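Local coordinates for 3-oxoacyl-(Acyl-carrier protein) synthase (Burkholderia xenovorans, PDB 4EFI) that probably catalyses the condensation that extends an acyl chain to a 3-oxoacyl-[acyl-carrier protein], acting as a synthase of the thiolase fold, at residues Leu81-Ala85 against Asp86-Ala90; Ile124-Gly127 against Cys128-Tyr131. All coordinates share one frame; numbering follows the deposited sequence. Where two conformers were deposited one is given.

Interaction 1. Residues Leu81-Ala85 against Asp86-Ala90; sequences LGWQA and DSIDA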
loop_
_atom_site.group_PDB
_atom_site.type_symbol
_atom_site.label_atom_id
_atom_site.label_comp_id
_atom_site.label_asym_id
_atom_site.label_seq_id
_atom_site.Cartn_x
_atom_site.Cartn_y
_atom_site.Cartn_z
ATOM N N LEU A 81 3.261 -17.724 12.344
ATOM C CA LEU A 81 1.960 -17.983 12.939
ATOM C C LEU A 81 1.743 -19.453 13.247
ATOM O O LEU A 81 0.924 -19.781 14.098
ATOM C CB LEU A 81 0.841 -17.520 12.003
ATOM C CG LEU A 81 0.720 -16.006 11.897
ATOM C CD1 LEU A 81 -0.263 -15.627 10.793
ATOM C CD2 LEU A 81 0.303 -15.371 13.207
ATOM N N GLY A 82 2.432 -20.332 12.521
ATOM C CA GLY A 82 2.183 -21.761 12.625
ATOM C C GLY A 82 0.884 -22.174 11.977
ATOM O O GLY A 82 0.293 -23.194 12.357
ATOM N N TRP A 83 0.441 -21.420 10.976
ATOM C CA TRP A 83 -0.766 -21.762 10.242
ATOM C C TRP A 83 -0.444 -22.790 9.160
ATOM O O TRP A 83 0.430 -22.548 8.316
ATOM C CB TRP A 83 -1.336 -20.511 9.586
ATOM C CG TRP A 83 -2.074 -19.595 10.509
ATOM C CD1 TRP A 83 -2.152 -19.672 11.852
ATOM C CD2 TRP A 83 -2.854 -18.457 10.123
ATOM N NE1 TRP A 83 -2.936 -18.657 12.348
ATOM C CE2 TRP A 83 -3.377 -17.894 11.296
ATOM C CE3 TRP A 83 -3.157 -17.863 8.896
ATOM C CZ2 TRP A 83 -4.199 -16.756 11.284
ATOM C CZ3 TRP A 83 -3.985 -16.737 8.889
ATOM C CH2 TRP A 83 -4.496 -16.206 10.068
ATOM N N GLN A 84 -1.186 -23.886 9.131
ATOM C CA GLN A 84 -1.007 -24.886 8.091
ATOM C C GLN A 84 -1.615 -24.405 6.784
ATOM O O GLN A 84 -2.651 -23.726 6.773
ATOM C CB GLN A 84 -1.630 -26.217 8.502
ATOM C CG GLN A 84 -1.145 -26.748 9.859
ATOM C CD GLN A 84 0.348 -26.791 9.918
ATOM O OE1 GLN A 84 0.995 -27.373 9.042
ATOM N NE2 GLN A 84 0.923 -26.156 10.923
ATOM N N ALA A 85 -1.003 -24.776 5.675
ATOM C CA ALA A 85 -1.477 -24.317 4.363
ATOM C C ALA A 85 -2.932 -24.704 4.106
ATOM O O ALA A 85 -3.679 -23.963 3.468
ATOM C CB ALA A 85 -0.572 -24.895 3.288
ATOM N N ASP A 86 -3.366 -25.848 4.601
ATOM C CA ASP A 86 -4.712 -26.325 4.357
ATOM C C ASP A 86 -5.790 -25.517 5.069
ATOM O O ASP A 86 -6.977 -25.725 4.834
ATOM C CB ASP A 86 -4.862 -27.822 4.691
ATOM C CG ASP A 86 -4.564 -28.160 6.145
ATOM O OD1 ASP A 86 -4.422 -27.266 7.001
ATOM O OD2 ASP A 86 -4.485 -29.377 6.436
ATOM N N SER A 87 -5.375 -24.578 5.911
ATOM C CA SER A 87 -6.320 -23.783 6.698
ATOM C C SER A 87 -6.646 -22.421 6.060
ATOM O O SER A 87 -7.447 -21.656 6.601
ATOM C CB SER A 87 -5.773 -23.528 8.110
ATOM O OG SER A 87 -4.751 -22.544 8.110
ATOM N N ILE A 88 -6.020 -22.091 4.938
ATOM C CA ILE A 88 -6.239 -20.786 4.330
ATOM C C ILE A 88 -7.459 -20.799 3.408
ATOM O O ILE A 88 -7.552 -21.608 2.491
ATOM C CB ILE A 88 -4.990 -20.290 3.556
ATOM C CG1 ILE A 88 -3.736 -20.350 4.451
ATOM C CG2 ILE A 88 -5.215 -18.912 2.993
ATOM C CD1 ILE A 88 -3.854 -19.611 5.781
ATOM N N ASP A 89 -8.395 -19.898 3.679
ATOM C CA ASP A 89 -9.687 -19.863 2.975
ATOM C C ASP A 89 -9.773 -18.903 1.803
ATOM O O ASP A 89 -10.598 -19.105 0.923
ATOM C CB ASP A 89 -10.806 -19.550 3.970
ATOM C CG ASP A 89 -10.888 -20.568 5.082
ATOM O OD1 ASP A 89 -10.913 -21.783 4.765
ATOM O OD2 ASP A 89 -10.958 -20.173 6.267
ATOM N N ALA A 90 -8.950 -17.859 1.789
ATOM C CA ALA A 90 -8.923 -16.934 0.661
ATOM C C ALA A 90 -7.577 -16.254 0.603
ATOM O O ALA A 90 -6.952 -15.996 1.645
ATOM C CB ALA A 90 -10.021 -15.877 0.820
#
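W83 crosses I88 at about a right angle, its ring carbon CE3 lying 3.6 Å from CD1 of I88. The methyl approaches the indole obliquely, and the second side-chain torsion of I88 (chi2 -55°) bends CD1 back toward the ring. One face of the same indole carries a second aliphatic group, since CD1 of L81 rests 3.8 Å above the ring plane, over its centre. The indole thus meets L81 over a face and I88 obliquely, and the chain turns tightly between W83 and I88.

The polar core of that turn is the carbonyl of Q84, which takes two bonds from one residue. OG of S87 donates to Q84 O at 2.8 Å and lies in the carbonyl plane, whereas S87 N reaches the same oxygen at 3.0 Å from above that plane, 49° out of it. The hydroxyl gets there because S87 OG is tucked between its own backbone N and carbonyl carbon (chi1 75°), a torsion that brings it round to the Q84 side. One residue on, I88 N makes a weak bond to A85 O at 3.3 Å, continuing the 3-10 winding. OD1 of D86 comes 3.3 Å from CB of Q84, a plain van der Waals contact.

Two steps succeed each other here: a Schellman motif with G82, of positive phi, as its C-prime residue ends helix 66-81, and the short 3-10 turn then redirects the chain to strand 90-94. R149 ties this corner to strand 149-156, the neighbour of 90-94 in the sheet, bonding S87 OG and making a cation-pi contact with W83. The indole also lies against strand 176-184, and both W83 and I88 pack on L78 of helix 66-81.

Interaction 2. Residues Ile124-Gly127 against Cys128-Tyr131; sequences INLG and CSGY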
loop_
_atom_site.group_PDB
_atom_site.type_symbol
_atom_site.label_atom_id
_atom_site.label_comp_id
_atom_site.label_asym_id
_atom_site.label_seq_id
_atom_site.Cartn_x
_atom_site.Cartn_y
_atom_site.Cartn_z
ATOM N N ILE A 124 -6.879 -8.175 -7.508
ATOM C CA ILE A 124 -7.580 -6.889 -7.570
ATOM C C ILE A 124 -6.588 -5.770 -7.890
ATOM O O ILE A 124 -5.527 -5.665 -7.257
ATOM C CB ILE A 124 -8.254 -6.586 -6.241
ATOM C CG1 ILE A 124 -9.232 -7.699 -5.916
ATOM C CG2 ILE A 124 -8.918 -5.211 -6.288
ATOM C CD1 ILE A 124 -9.998 -7.466 -4.590
ATOM N N ASN A 125 -6.886 -4.985 -8.921
ATOM C CA ASN A 125 -6.007 -3.889 -9.338
ATOM C C ASN A 125 -6.302 -2.576 -8.638
ATOM O O ASN A 125 -7.176 -1.822 -9.045
ATOM C CB ASN A 125 -6.076 -3.688 -10.852
ATOM C CG ASN A 125 -5.107 -2.627 -11.358
ATOM O OD1 ASN A 125 -4.317 -2.054 -10.590
ATOM N ND2 ASN A 125 -5.125 -2.390 -12.651
ATOM N N LEU A 126 -5.568 -2.337 -7.568
ATOM C CA LEU A 126 -5.610 -1.068 -6.854
ATOM C C LEU A 126 -4.196 -0.654 -6.552
ATOM O O LEU A 126 -3.291 -1.494 -6.436
ATOM C CB LEU A 126 -6.365 -1.213 -5.537
ATOM C CG LEU A 126 -7.869 -1.374 -5.652
ATOM C CD1 LEU A 126 -8.418 -1.843 -4.308
ATOM C CD2 LEU A 126 -8.533 -0.075 -6.107
ATOM N N GLY A 127 -3.996 0.652 -6.409
ATOM C CA GLY A 127 -2.679 1.193 -6.116
ATOM C C GLY A 127 -2.605 1.702 -4.693
ATOM O O GLY A 127 -2.764 0.934 -3.753
ATOM N N CYS A 128 -2.373 2.994 -4.537
ATOM C CA CYS A 128 -2.047 3.513 -3.220
ATOM C C CYS A 128 -3.175 3.389 -2.181
ATOM O O CYS A 128 -2.905 3.572 -1.000
ATOM C CB CYS A 128 -1.475 4.929 -3.342
ATOM S SG CYS A 128 0.020 4.983 -4.372
ATOM N N SER A 129 -4.426 3.349 -2.635
ATOM C CA SER A 129 -5.602 3.294 -1.768
ATOM C C SER A 129 -5.967 1.862 -1.395
ATOM O O SER A 129 -6.976 1.616 -0.742
ATOM C CB SER A 129 -6.794 3.956 -2.456
ATOM O OG SER A 129 -7.325 3.109 -3.460
ATOM N N GLY A 130 -5.140 0.920 -1.825
ATOM C CA GLY A 130 -5.515 -0.488 -1.796
ATOM C C GLY A 130 -5.476 -1.186 -0.453
ATOM O O GLY A 130 -6.229 -2.134 -0.264
ATOM N N TYR A 131 -4.616 -0.771 0.474
ATOM C CA TYR A 131 -4.474 -1.573 1.691
ATOM C C TYR A 131 -5.740 -1.527 2.560
ATOM O O TYR A 131 -6.222 -2.580 2.977
ATOM C CB TYR A 131 -3.217 -1.228 2.477
ATOM C CG TYR A 131 -2.934 -2.222 3.585
ATOM C CD1 TYR A 131 -2.545 -3.527 3.299
ATOM C CD2 TYR A 131 -3.015 -1.851 4.921
ATOM C CE1 TYR A 131 -2.282 -4.423 4.296
ATOM C CE2 TYR A 131 -2.737 -2.726 5.921
ATOM C CZ TYR A 131 -2.364 -4.024 5.608
ATOM O OH TYR A 131 -2.071 -4.884 6.648
#
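The carbonyl oxygen of G127 accepts the backbone N-H of G130, with N and O 3.1 Å apart, closing a type I beta turn over C128 and S129. The bond is somewhat bent (147° at the hydrogen), and G130 N stands above the carbonyl plane of G127. G127 itself adopts phi/psi of -108/-118°, a backbone shape open mainly to glycine, and this sharp change of direction swings the chain from an extended run into the turn.

L126 lies against the bare backbone of G130. Its CB is 3.9 Å from G130 CA and its CD1 4.1 Å from the same atom, an approach made possible by the absence of a side chain at G130. The other methyl of L126, CD2, comes within 4.3 Å of OG of S129. That hydroxyl takes its polar partners from elsewhere in the chain, hydrogen bonding to S335 and to Q133, which probably helps to hold S129, the second corner residue.

C128, at the first corner, directs its CB away from the preceding segment, and its side chain lies against H270 in the conformer described. A turn that leads from strand 120-124 into helix 130-143 and presents a cysteine there is characteristic of the thiolase fold of KAS III-type synthases; C128 probably corresponds to their nucleophilic cysteine.

In the fold
Interaction 1 comes first along the chain and closes before interaction 2 opens; their centres lie 24 Å apart and their nearest atoms about 10 Å, with no touch. They nevertheless share one mixed sheet, in which strands 90-94 and 120-124 run side by side and parallel. Interaction 1 leads into the first of these strands, and interaction 2 follows the second, so the two turns sit toward opposite ends of the pair. The first is a surface corner about 23 Å from the chain's centre, whereas the second is buried, about 7 Å from it. One connection passes from helix to strand at the surface; the other passes from strand to helix in the interior, at the probable active site.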